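Local coordinates for possible exported protein (PDB 3MAY), which binds heme and delivers it to mycobacterial membrane proteins as part of a secreted heme-iron acquisition system, at residues G23-L26 with D27-E31. Sequence-based numbering, arbitrary orientation.
Sequences GDYL and DSHPE
Tyr-25 and His-29, four residues apart where helix 8-27 gives way to helix 30-41, form an aromatic pair that illustrates how a helix end can bring together two side chains probably involved in heme binding. Their ring centroids lie 4.2 Å apart and the planes are inclined at 37°, so the rings meet at a slant. The closest atoms are CE1 of Tyr-25 and CE1 of His-29, at 3.2 Å. ND1 of His-29 sits above one face of the phenol, toward its rim, while CZ of Tyr-25 lies over a face of the imidazole. With CG anti to the backbone N (chi1 179°), the phenol projects outward, across the helix direction, and turns one face to the imidazole.

A hydrogen bond fixes the imidazole from its edge: ND1 donates to the carbonyl O of Tyr-25 at 3.1 Å, with the acceptor close to the ring plane. The same oxygen also accepts weak bonds from N and OG of Ser-28. The phenol is tethered elsewhere, its OH hydrogen-bonding to Asp-65, while its ring rests on Val-62 and Leu-69 of helix 60-69.

Backbone bonds bring the chain round the corner. Asp-27 N to Gly-23 O (2.8 Å) and Ser-28 N to Asp-24 O have i to i+4 spacing, which shortens to i+3 as His-29 N meets Leu-26 O from above the carbonyl plane. His-29 occupies the N-cap position of the next helix.

Among the charged groups, Asp-24 pairs with Lys-20, and Asp-27 forms a salt bridge to Arg-13 of the second subunit, tying this corner to the assembly.

Tyr-25 is probably the axial ligand of the heme iron, with His-29 and nearby His-55 as further heme-binding residues. The ND1 bond fixes the imidazole's rotation and, if the ring is neutral, would make NE2 its lone-pair nitrogen; Asp-65 probably helps position the presumed iron ligand.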
# COMPACT_ATOMS: atom_id res chain seq x y z
N GLY C 23 13.93 10.14 11.31
CA GLY C 23 14.12 9.54 12.62
C GLY C 23 14.52 10.61 13.64
O GLY C 23 13.97 10.66 14.75
N ASP C 24 15.47 11.49 13.29
CA ASP C 24 15.80 12.61 14.15
C ASP C 24 14.59 13.50 14.49
O ASP C 24 14.41 13.90 15.64
CB ASP C 24 16.89 13.46 13.48
CG ASP C 24 18.21 12.76 13.38
OD1 ASP C 24 18.45 11.77 14.09
OD2 ASP C 24 19.03 13.20 12.58
N TYR C 25 13.71 13.78 13.52
CA TYR C 25 12.56 14.63 13.75
C TYR C 25 11.61 13.98 14.72
O TYR C 25 11.12 14.62 15.63
CB TYR C 25 11.83 14.88 12.46
CG TYR C 25 10.61 15.74 12.59
CD1 TYR C 25 10.73 17.10 12.75
CD2 TYR C 25 9.33 15.20 12.54
CE1 TYR C 25 9.60 17.90 12.86
CE2 TYR C 25 8.15 16.03 12.68
CZ TYR C 25 8.32 17.39 12.84
OH TYR C 25 7.24 18.32 12.97
N LEU C 26 11.34 12.69 14.55
CA LEU C 26 10.38 11.98 15.44
C LEU C 26 11.01 11.85 16.79
O LEU C 26 10.36 11.96 17.85
CB LEU C 26 10.14 10.57 14.94
CG LEU C 26 9.40 10.51 13.67
CD1 LEU C 26 9.24 9.01 13.27
CD2 LEU C 26 8.00 11.16 13.88
N ASP C 27 12.30 11.63 16.78
CA ASP C 27 12.94 11.46 18.04
C ASP C 27 12.83 12.75 18.84
O ASP C 27 12.83 12.77 20.08
CB ASP C 27 14.39 11.20 17.81
CG ASP C 27 14.95 10.69 18.94
OD1 ASP C 27 15.48 11.53 19.72
OD2 ASP C 27 14.62 9.49 19.15
N SER C 28 12.77 13.85 18.09
CA SER C 28 12.67 15.07 18.74
C SER C 28 11.26 15.58 18.88
O SER C 28 11.08 16.66 19.43
CB SER C 28 13.52 16.07 18.02
OG SER C 28 12.62 17.01 17.58
N HIS C 29 10.26 14.84 18.41
CA HIS C 29 8.85 15.22 18.55
C HIS C 29 8.02 14.03 18.98
O HIS C 29 7.22 13.49 18.18
CB HIS C 29 8.28 15.74 17.22
CG HIS C 29 8.73 17.12 16.86
ND1 HIS C 29 9.82 17.36 16.05
CD2 HIS C 29 8.29 18.34 17.27
CE1 HIS C 29 10.00 18.67 15.93
NE2 HIS C 29 9.07 19.28 16.65
N PRO C 30 8.12 13.65 20.26
CA PRO C 30 7.53 12.39 20.79
C PRO C 30 6.03 12.18 20.58
O PRO C 30 5.54 11.04 20.71
CB PRO C 30 7.79 12.48 22.30
CG PRO C 30 7.97 13.95 22.53
CD PRO C 30 8.63 14.51 21.32
N GLU C 31 5.28 13.22 20.30
CA GLU C 31 3.83 13.07 20.09
C GLU C 31 3.61 12.64 18.64
O GLU C 31 2.74 11.85 18.33
CB GLU C 31 3.06 14.36 20.41
CG GLU C 31 3.24 14.88 21.87
CD GLU C 31 3.53 16.41 21.92
OE1 GLU C 31 4.70 16.81 22.34
OE2 GLU C 31 2.59 17.20 21.54